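Local coordinates for protein TRAP dicarboxylate transporter-DctP subunit (Marinobacter aquaeolei, PDB 4PFI) that probably binds a small organic acid, perhaps a dicarboxylate, in the periplasm and delivers it to a TRAP-type membrane transporter, at residues 225-239 / 289-303. Sequence-based numbering, arbitrary orientation.
Sequences IEEMGFHEVQNVLTM and RLETILEQGGIRVVR. With NA (sodium ion), chain B.
I293 packs its CG1 over one face of the H231 ring, a CH-pi contact with CG1 3.9 Å from the ring centroid. Q296 meets the same ring at its edge, CB lying 3.5 Å from H231 CD2. H231 CG sits between the backbone N and the carbonyl carbon (chi1 61°), which turns the ring against helix 263-296. I299 CD1 closes on H231 CB.

Five residues before H231, on the last turn of helix 222-228, E226 lays CB and CG along I293 and T292. Its OE1 is 3.3 Å from R289 NE. The oxygen stands well out of the guanidinium plane, so charge alone holds this salt bridge. E227 OE1 adds a longer one to R289 NH2. With an alanine at E226, R289 would probably lose its shorter charge pairing, and a gap would be likely to open beside T292 CG2.

In this member of the bacterial solute-binding protein 7 family, a sodium ion ties together the loops before two parallel strands. Q234 O, N235 OD1 and G298 O bind it, N235 OD1 at 2.3 Å, with two waters. One of these waters also donates to H231 O and G297 O.

Beyond the ion, strands 236-239 and 300-303 pair in parallel. Four backbone hydrogen bonds run from R300 N to N235 O (2.8 Å) through to M239 N and V302 O. V236 and V302 touch on one face; L237 and M239 reach L290 on the other.

Q234 OE1 is hydrogen-bonded to T163 OG1. N235 and V236 form a classic beta bulge opposite A164. Strand 236-239 pairs antiparallel with strand 149-164 and parallel with 300-303, while helix 263-296 packs against helix 222-228.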
ATOM      1  N   ILE A 225      12.032  -2.593  -2.186  1.00 11.50           N
ATOM      2  CA  ILE A 225      13.044  -3.640  -2.276  1.00 10.58           C
ATOM      3  C   ILE A 225      14.439  -3.049  -2.586  1.00 10.54           C
ATOM      4  O   ILE A 225      15.433  -3.403  -1.945  1.00 10.13           O
ATOM      5  CB  ILE A 225      12.651  -4.661  -3.355  1.00 10.18           C
ATOM      6  CG1 ILE A 225      11.424  -5.452  -2.874  1.00 10.22           C
ATOM      7  CG2 ILE A 225      13.809  -5.598  -3.674  1.00  9.48           C
ATOM      8  CD1 ILE A 225      10.736  -6.256  -3.973  1.00 10.19           C
ATOM      9  N   GLU A 226      14.507  -2.166  -3.579  1.00 11.08           N
ATOM     10  CA  GLU A 226      15.764  -1.522  -3.935  1.00 11.28           C
ATOM     11  C   GLU A 226      16.276  -0.676  -2.760  1.00 11.74           C
ATOM     12  O   GLU A 226      17.448  -0.736  -2.410  1.00 11.53           O
ATOM     13  CB  GLU A 226      15.619  -0.662  -5.208  1.00 12.04           C
ATOM     14  CG  GLU A 226      16.939  -0.139  -5.773  1.00 14.64           C
ATOM     15  CD  GLU A 226      17.529   1.019  -4.967  1.00 16.60           C
ATOM     16  OE1 GLU A 226      16.754   1.830  -4.401  1.00 15.91           O
ATOM     17  OE2 GLU A 226      18.783   1.130  -4.883  1.00 22.88           O
ATOM     18  N   GLU A 227      15.401   0.136  -2.178  1.00 12.53           N
ATOM     19  CA  GLU A 227      15.779   1.027  -1.081  1.00 13.27           C
ATOM     20  C   GLU A 227      16.386   0.266   0.128  1.00 15.76           C
ATOM     21  O   GLU A 227      17.363   0.730   0.725  1.00 12.97           O
ATOM     22  CB  GLU A 227      14.568   1.823  -0.605  1.00 14.30           C
ATOM     23  CG  GLU A 227      14.920   2.917   0.372  1.00 22.99           C
ATOM     24  CD  GLU A 227      15.916   3.923  -0.222  1.00 31.19           C
ATOM     25  OE1 GLU A 227      15.752   4.333  -1.405  1.00 32.23           O
ATOM     26  OE2 GLU A 227      16.879   4.288   0.493  1.00 31.85           O
HETATM   27  N   MSE A 228      15.806  -0.887   0.488  1.00 12.12           N
HETATM   28  CA  MSE A 228      16.265  -1.680   1.627  1.00 11.47           C
HETATM   29  C   MSE A 228      17.384  -2.611   1.231  1.00 10.59           C
HETATM   30  O   MSE A 228      17.948  -3.288   2.071  1.00 10.27           O
HETATM   31  CB  MSE A 228      15.128  -2.577   2.150  1.00 13.91           C
HETATM   32  CG  MSE A 228      13.756  -1.945   2.171  1.00 19.38           C
HETATM   33 SE   MSE A 228      13.145  -1.674   3.939  0.53 37.13          SE
HETATM   34  CE  MSE A 228      14.561  -0.351   4.277  1.00 13.63           C
ATOM     35  N   GLY A 229      17.632  -2.730  -0.060  1.00 10.29           N
ATOM     36  CA  GLY A 229      18.718  -3.558  -0.524  1.00  9.66           C
ATOM     37  C   GLY A 229      18.455  -5.065  -0.509  1.00  8.94           C
ATOM     38  O   GLY A 229      19.394  -5.836  -0.562  1.00  8.56           O
ATOM     39  N   PHE A 230      17.204  -5.493  -0.476  1.00  8.90           N
ATOM     40  CA  PHE A 230      16.904  -6.942  -0.422  1.00  8.83           C
ATOM     41  C   PHE A 230      17.357  -7.688  -1.676  1.00  8.10           C
ATOM     42  O   PHE A 230      17.515  -8.910  -1.676  1.00  7.83           O
ATOM     43  CB  PHE A 230      15.404  -7.188  -0.215  1.00  8.64           C
ATOM     44  CG  PHE A 230      14.851  -6.588   1.045  1.00  9.12           C
ATOM     45  CD1 PHE A 230      15.665  -6.332   2.126  1.00  9.24           C
ATOM     46  CD2 PHE A 230      13.505  -6.306   1.144  1.00  9.60           C
ATOM     47  CE1 PHE A 230      15.150  -5.794   3.271  1.00  9.86           C
ATOM     48  CE2 PHE A 230      12.978  -5.761   2.280  1.00 10.22           C
ATOM     49  CZ  PHE A 230      13.793  -5.506   3.357  1.00 10.38           C
ATOM     50  N   HIS A 231      17.555  -6.949  -2.758  1.00  8.31           N
ATOM     51  CA  HIS A 231      17.953  -7.595  -3.987  1.00  8.19           C
ATOM     52  C   HIS A 231      19.396  -8.110  -3.873  1.00  7.99           C
ATOM     53  O   HIS A 231      19.794  -8.959  -4.659  1.00  7.95           O
ATOM     54  CB  HIS A 231      17.790  -6.666  -5.191  1.00  8.64           C
ATOM     55  CG  HIS A 231      18.614  -5.417  -5.108  1.00 10.80           C
ATOM     56  ND1 HIS A 231      18.366  -4.421  -4.203  1.00  9.46           N
ATOM     57  CD2 HIS A 231      19.680  -5.019  -5.846  1.00 10.36           C
ATOM     58  CE1 HIS A 231      19.259  -3.447  -4.365  1.00  9.80           C
ATOM     59  NE2 HIS A 231      20.061  -3.789  -5.352  1.00  9.77           N
ATOM     60  N   GLU A 232      20.167  -7.605  -2.912  1.00  8.00           N
ATOM     61  CA  GLU A 232      21.553  -8.067  -2.683  1.00  7.92           C
ATOM     62  C   GLU A 232      21.610  -9.449  -2.012  1.00  7.65           C
ATOM     63  O   GLU A 232      22.615 -10.113  -2.075  1.00  7.66           O
ATOM     64  CB  GLU A 232      22.330  -7.071  -1.793  1.00  8.17           C
ATOM     65  CG  GLU A 232      22.457  -5.682  -2.383  1.00  8.67           C
ATOM     66  CD  GLU A 232      23.168  -4.643  -1.488  1.00 12.54           C
ATOM     67  OE1 GLU A 232      23.579  -4.931  -0.327  1.00 16.29           O
ATOM     68  OE2 GLU A 232      23.290  -3.495  -1.956  1.00 15.10           O
ATOM     69  N   VAL A 233      20.514  -9.860  -1.379  1.00  7.55           N
ATOM     70  CA  VAL A 233      20.492 -11.047  -0.559  1.00  7.49           C
ATOM     71  C   VAL A 233      19.350 -11.962  -1.028  1.00 10.67           C
ATOM     72  O   VAL A 233      18.882 -12.841  -0.297  1.00  7.63           O
ATOM     73  CB  VAL A 233      20.418 -10.674   0.973  1.00  7.62           C
ATOM     74  CG1 VAL A 233      21.721 -10.004   1.422  1.00  7.73           C
ATOM     75  CG2 VAL A 233      19.210  -9.772   1.276  1.00  7.77           C
ATOM     76  N   GLN A 234      18.924 -11.751  -2.271  1.00  7.56           N
ATOM     77  CA  GLN A 234      17.918 -12.584  -2.902  1.00  7.72           C
ATOM     78  C   GLN A 234      18.386 -12.921  -4.340  1.00  7.90           C
ATOM     79  O   GLN A 234      19.282 -12.272  -4.882  1.00  7.90           O
ATOM     80  CB  GLN A 234      16.535 -11.900  -2.898  1.00  7.82           C
ATOM     81  CG  GLN A 234      15.927 -11.534  -1.530  1.00  7.86           C
ATOM     82  CD  GLN A 234      15.238 -12.717  -0.849  1.00  9.32           C
ATOM     83  OE1 GLN A 234      13.995 -12.774  -0.740  1.00  8.36           O
ATOM     84  NE2 GLN A 234      16.036 -13.662  -0.361  1.00  8.07           N
ATOM     85  N   ASN A 235      17.809 -13.946  -4.937  1.00  8.21           N
ATOM     86  CA  ASN A 235      18.203 -14.415  -6.274  1.00  8.60           C
ATOM     87  C   ASN A 235      17.077 -14.310  -7.297  1.00  8.93           C
ATOM     88  O   ASN A 235      17.331 -14.226  -8.502  1.00  9.31           O
ATOM     89  CB  ASN A 235      18.689 -15.871  -6.202  1.00  8.99           C
ATOM     90  CG  ASN A 235      20.132 -15.997  -5.651  1.00  8.90           C
ATOM     91  OD1 ASN A 235      20.928 -15.056  -5.679  1.00  8.64           O
ATOM     92  ND2 ASN A 235      20.461 -17.182  -5.188  1.00  9.26           N
ATOM     93  N   VAL A 236      15.831 -14.294  -6.839  1.00  8.93           N
ATOM     94  CA  VAL A 236      14.745 -14.308  -7.776  1.00  9.37           C
ATOM     95  C   VAL A 236      13.653 -13.315  -7.388  1.00  9.63           C
ATOM     96  O   VAL A 236      13.106 -13.370  -6.296  1.00  9.12           O
ATOM     97  CB  VAL A 236      14.123 -15.728  -7.923  1.00  9.94           C
ATOM     98  CG1 VAL A 236      13.010 -15.694  -8.947  1.00 10.51           C
ATOM     99  CG2 VAL A 236      15.177 -16.763  -8.286  1.00 10.27           C
ATOM    100  N   LEU A 237      13.353 -12.411  -8.309  1.00  9.50           N
ATOM    101  CA  LEU A 237      12.226 -11.495  -8.180  1.00  9.67           C
ATOM    102  C   LEU A 237      11.026 -12.057  -8.957  1.00 15.74           C
ATOM    103  O   LEU A 237      11.087 -12.134 -10.189  1.00 10.75           O
ATOM    104  CB  LEU A 237      12.638 -10.153  -8.772  1.00 13.88           C
ATOM    105  CG  LEU A 237      11.872  -8.951  -8.250  1.00 20.94           C
ATOM    106  CD1 LEU A 237      12.800  -8.250  -7.313  1.00 22.30           C
ATOM    107  CD2 LEU A 237      11.457  -8.036  -9.368  1.00 24.99           C
ATOM    108  N   THR A 238       9.971 -12.508  -8.275  1.00 10.47           N
ATOM    109  CA  THR A 238       8.808 -13.062  -8.991  1.00 11.20           C
ATOM    110  C   THR A 238       7.653 -12.040  -9.026  1.00 11.58           C
ATOM    111  O   THR A 238       7.212 -11.557  -7.998  1.00 11.46           O
ATOM    112  CB  THR A 238       8.267 -14.405  -8.358  1.00 11.47           C
ATOM    113  OG1 THR A 238       9.270 -15.426  -8.399  1.00 11.36           O
ATOM    114  CG2 THR A 238       7.063 -14.915  -9.095  1.00 12.36           C
HETATM  115  N   MSE A 239       7.155 -11.741 -10.216  1.00 12.21           N
HETATM  116  CA  MSE A 239       6.100 -10.763 -10.371  1.00 12.75           C
HETATM  117  C   MSE A 239       4.809 -11.523 -10.684  1.00 16.33           C
HETATM  118  O   MSE A 239       4.596 -11.997 -11.801  1.00 14.58           O
HETATM  119  CB  MSE A 239       6.509  -9.757 -11.448  1.00 13.04           C
HETATM  120  CG  MSE A 239       8.043  -9.348 -11.282  1.00 25.79           C
HETATM  121 SE   MSE A 239       8.490  -7.792 -12.332  0.57 52.27          SE
HETATM  122  CE  MSE A 239       8.743  -6.473 -10.913  1.00 43.74           C
ATOM    123  N   ARG A 289      13.583   1.836 -10.481  1.00 14.40           N
ATOM    124  CA  ARG A 289      14.200   1.105  -9.401  1.00 13.59           C
ATOM    125  C   ARG A 289      14.486  -0.319  -9.845  1.00 13.15           C
ATOM    126  O   ARG A 289      15.506  -0.900  -9.468  1.00 14.17           O
ATOM    127  CB  ARG A 289      13.307   1.129  -8.200  1.00 13.47           C
ATOM    128  CG  ARG A 289      13.234   2.514  -7.601  1.00 16.91           C
ATOM    129  CD  ARG A 289      14.559   2.911  -7.041  1.00 16.53           C
ATOM    130  NE  ARG A 289      14.358   3.607  -5.782  1.00 20.25           N
ATOM    131  CZ  ARG A 289      14.408   4.913  -5.634  1.00 24.00           C
ATOM    132  NH1 ARG A 289      14.677   5.691  -6.667  1.00 31.60           N
ATOM    133  NH2 ARG A 289      14.202   5.449  -4.445  1.00 25.60           N
ATOM    134  N   LEU A 290      13.624  -0.873 -10.696  1.00 13.32           N
ATOM    135  CA  LEU A 290      13.899  -2.194 -11.240  1.00 13.04           C
ATOM    136  C   LEU A 290      15.205  -2.199 -12.064  1.00 16.80           C
ATOM    137  O   LEU A 290      16.007  -3.119 -11.933  1.00 16.71           O
ATOM    138  CB  LEU A 290      12.720  -2.720 -12.051  1.00 13.44           C
ATOM    139  CG  LEU A 290      12.910  -4.126 -12.640  1.00 14.01           C
ATOM    140  CD1 LEU A 290      13.375  -5.180 -11.620  1.00 12.37           C
ATOM    141  CD2 LEU A 290      11.570  -4.541 -13.250  1.00 15.87           C
ATOM    142  N   GLU A 291      15.447  -1.173 -12.881  1.00 16.94           N
ATOM    143  CA  GLU A 291      16.717  -1.102 -13.628  1.00 19.02           C
ATOM    144  C   GLU A 291      17.907  -1.005 -12.655  1.00 17.81           C
ATOM    145  O   GLU A 291      18.939  -1.642 -12.854  1.00 20.91           O
ATOM    146  CB  GLU A 291      16.725   0.090 -14.596  1.00 25.89           C
ATOM    147  N   THR A 292      17.764  -0.211 -11.600  1.00 13.22           N
ATOM    148  CA  THR A 292      18.811  -0.106 -10.585  1.00 15.14           C
ATOM    149  C   THR A 292      19.109  -1.472  -9.949  1.00 14.62           C
ATOM    150  O   THR A 292      20.261  -1.858  -9.807  1.00 18.74           O
ATOM    151  CB  THR A 292      18.416   0.915  -9.511  1.00 14.79           C
ATOM    152  OG1 THR A 292      18.271   2.198 -10.138  1.00 16.71           O
ATOM    153  CG2 THR A 292      19.451   0.977  -8.394  1.00 12.66           C
ATOM    154  N   ILE A 293      18.065  -2.199  -9.573  1.00 11.75           N
ATOM    155  CA  ILE A 293      18.215  -3.553  -9.054  1.00 11.15           C
ATOM    156  C   ILE A 293      19.015  -4.463 -10.009  1.00 11.43           C
ATOM    157  O   ILE A 293      19.887  -5.185  -9.572  1.00 13.78           O
ATOM    158  CB  ILE A 293      16.828  -4.186  -8.765  1.00 10.99           C
ATOM    159  CG1 ILE A 293      16.302  -3.719  -7.420  1.00 11.85           C
ATOM    160  CG2 ILE A 293      16.903  -5.686  -8.722  1.00 10.55           C
ATOM    161  CD1 ILE A 293      14.789  -3.943  -7.209  1.00 11.00           C
ATOM    162  N   LEU A 294      18.701  -4.438 -11.305  1.00 11.57           N
ATOM    163  CA  LEU A 294      19.347  -5.332 -12.245  1.00 11.67           C
ATOM    164  C   LEU A 294      20.830  -5.022 -12.405  1.00 17.70           C
ATOM    165  O   LEU A 294      21.612  -5.932 -12.647  1.00 20.27           O
ATOM    166  CB  LEU A 294      18.626  -5.323 -13.589  1.00 12.30           C
ATOM    167  CG  LEU A 294      17.256  -6.016 -13.489  1.00 16.23           C
ATOM    168  CD1 LEU A 294      16.527  -5.897 -14.788  1.00 14.27           C
ATOM    169  CD2 LEU A 294      17.383  -7.488 -13.087  1.00 17.66           C
ATOM    170  N   GLU A 295      21.218  -3.755 -12.248  1.00 14.56           N
ATOM    171  CA  GLU A 295      22.638  -3.369 -12.236  1.00 17.28           C
ATOM    172  C   GLU A 295      23.447  -4.084 -11.135  1.00 18.10           C
ATOM    173  O   GLU A 295      24.655  -4.244 -11.250  1.00 17.44           O
ATOM    174  CB  GLU A 295      22.783  -1.853 -12.051  1.00 19.20           C
ATOM    175  CG  GLU A 295      22.221  -1.042 -13.229  1.00 27.45           C
ATOM    176  CD  GLU A 295      21.899   0.432 -12.885  1.00 32.29           C
ATOM    177  OE1 GLU A 295      22.360   0.935 -11.822  1.00 29.04           O
ATOM    178  OE2 GLU A 295      21.166   1.092 -13.671  1.00 37.03           O
ATOM    179  N   GLN A 296      22.795  -4.485 -10.045  1.00 13.01           N
ATOM    180  CA  GLN A 296      23.504  -5.153  -8.968  1.00 14.23           C
ATOM    181  C   GLN A 296      24.017  -6.523  -9.466  1.00 13.62           C
ATOM    182  O   GLN A 296      25.092  -6.977  -9.067  1.00 14.73           O
ATOM    183  CB  GLN A 296      22.576  -5.333  -7.757  1.00 14.69           C
ATOM    184  CG  GLN A 296      23.035  -6.346  -6.713  1.00 14.09           C
ATOM    185  CD  GLN A 296      24.152  -5.836  -5.801  1.00 17.38           C
ATOM    186  OE1 GLN A 296      24.405  -4.638  -5.734  1.00 18.39           O
ATOM    187  NE2 GLN A 296      24.817  -6.753  -5.084  1.00 13.61           N
ATOM    188  N   GLY A 297      23.239  -7.167 -10.334  1.00 10.98           N
ATOM    189  CA  GLY A 297      23.528  -8.521 -10.752  1.00 12.47           C
ATOM    190  C   GLY A 297      23.119  -9.600  -9.750  1.00 14.14           C
ATOM    191  O   GLY A 297      22.925  -9.342  -8.547  1.00 11.52           O
ATOM    192  N   GLY A 298      22.986 -10.822 -10.259  1.00 11.13           N
ATOM    193  CA  GLY A 298      22.727 -11.981  -9.431  1.00  9.95           C
ATOM    194  C   GLY A 298      21.257 -12.118  -9.101  1.00  9.38           C
ATOM    195  O   GLY A 298      20.864 -12.864  -8.211  1.00 12.17           O
ATOM    196  N   ILE A 299      20.434 -11.405  -9.832  1.00  9.67           N
ATOM    197  CA  ILE A 299      19.023 -11.452  -9.573  1.00  9.63           C
ATOM    198  C   ILE A 299      18.213 -11.644 -10.861  1.00 12.50           C
ATOM    199  O   ILE A 299      18.374 -10.948 -11.847  1.00 10.57           O
ATOM    200  CB  ILE A 299      18.548 -10.227  -8.762  1.00 19.32           C
ATOM    201  CG1 ILE A 299      17.846 -10.736  -7.498  1.00 25.73           C
ATOM    202  CG2 ILE A 299      17.597  -9.424  -9.549  1.00 21.31           C
ATOM    203  CD1 ILE A 299      17.055  -9.703  -6.742  1.00 27.39           C
ATOM    204  N   ARG A 300      17.349 -12.639 -10.795  1.00 10.14           N
ATOM    205  CA  ARG A 300      16.582 -13.147 -11.899  1.00 10.69           C
ATOM    206  C   ARG A 300      15.153 -12.556 -11.813  1.00 15.93           C
ATOM    207  O   ARG A 300      14.634 -12.336 -10.722  1.00 11.79           O
ATOM    208  CB  ARG A 300      16.595 -14.667 -11.701  1.00 12.68           C
ATOM    209  CG  ARG A 300      16.016 -15.494 -12.730  1.00 17.85           C
ATOM    210  CD  ARG A 300      16.500 -16.975 -12.578  1.00 11.72           C
ATOM    211  NE  ARG A 300      16.433 -17.547 -13.919  1.00 12.07           N
ATOM    212  CZ  ARG A 300      17.469 -17.800 -14.699  1.00 15.42           C
ATOM    213  NH1 ARG A 300      18.728 -17.622 -14.277  1.00 12.21           N
ATOM    214  NH2 ARG A 300      17.233 -18.277 -15.916  1.00 19.63           N
ATOM    215  N   VAL A 301      14.544 -12.245 -12.953  1.00 13.47           N
ATOM    216  CA  VAL A 301      13.200 -11.707 -12.958  1.00 15.65           C
ATOM    217  C   VAL A 301      12.258 -12.727 -13.581  1.00 19.96           C
ATOM    218  O   VAL A 301      12.526 -13.252 -14.654  1.00 17.80           O
ATOM    219  CB  VAL A 301      13.118 -10.393 -13.741  1.00 15.40           C
ATOM    220  CG1 VAL A 301      11.665  -9.982 -13.918  1.00 17.92           C
ATOM    221  CG2 VAL A 301      13.895  -9.318 -13.009  1.00 17.00           C
ATOM    222  N   VAL A 302      11.132 -12.982 -12.923  1.00 12.81           N
ATOM    223  CA  VAL A 302      10.207 -13.986 -13.422  1.00 14.79           C
ATOM    224  C   VAL A 302       8.817 -13.370 -13.449  1.00 15.58           C
ATOM    225  O   VAL A 302       8.341 -12.957 -12.413  1.00 15.87           O
ATOM    226  CB  VAL A 302      10.204 -15.233 -12.493  1.00 15.29           C
ATOM    227  CG1 VAL A 302       9.099 -16.199 -12.917  1.00 13.61           C
ATOM    228  CG2 VAL A 302      11.584 -15.925 -12.494  1.00 12.35           C
ATOM    229  N   ARG A 303       8.192 -13.248 -14.617  1.00 14.80           N
ATOM    230  CA  ARG A 303       6.779 -12.831 -14.673  1.00 16.44           C
ATOM    231  C   ARG A 303       5.933 -14.071 -14.854  1.00 16.18           C
ATOM    232  O   ARG A 303       6.120 -14.795 -15.808  1.00 17.26           O
ATOM    233  CB  ARG A 303       6.491 -11.842 -15.809  1.00 16.41           C
ATOM    234  CG  ARG A 303       7.630 -10.841 -15.971  1.00 22.58           C
ATOM    235  CD  ARG A 303       7.171  -9.407 -16.173  1.00 24.39           C
ATOM    236  NE  ARG A 303       8.313  -8.491 -16.060  1.00 28.05           N
ATOM    237  CZ  ARG A 303       8.255  -7.287 -15.496  1.00 30.02           C
ATOM    238  NH1 ARG A 303       9.343  -6.527 -15.424  1.00 34.54           N
ATOM    239  NH2 ARG A 303       7.083  -6.842 -14.999  1.00 19.49           N
TER
HETATM  240 NA    NA B 401      21.447 -12.793  -5.869  1.00  6.71          NA
HETATM  241  O   HOH W   1      21.748 -10.315  -5.969  1.00  7.28           O
HETATM  242  O   HOH W   2      21.737  -1.727  -7.481  1.00 29.42           O
HETATM  243  O   HOH W   3      22.965  -2.497  -4.556  1.00 33.80           O
HETATM  244  O   HOH W   4      24.341  -9.805  -5.055  0.50  8.22           O
HETATM  245  O   HOH W   5      25.800  -3.483  -3.758  1.00 33.67           O
HETATM  246  O   HOH W   6      22.391 -13.092  -3.496  0.50  4.27           O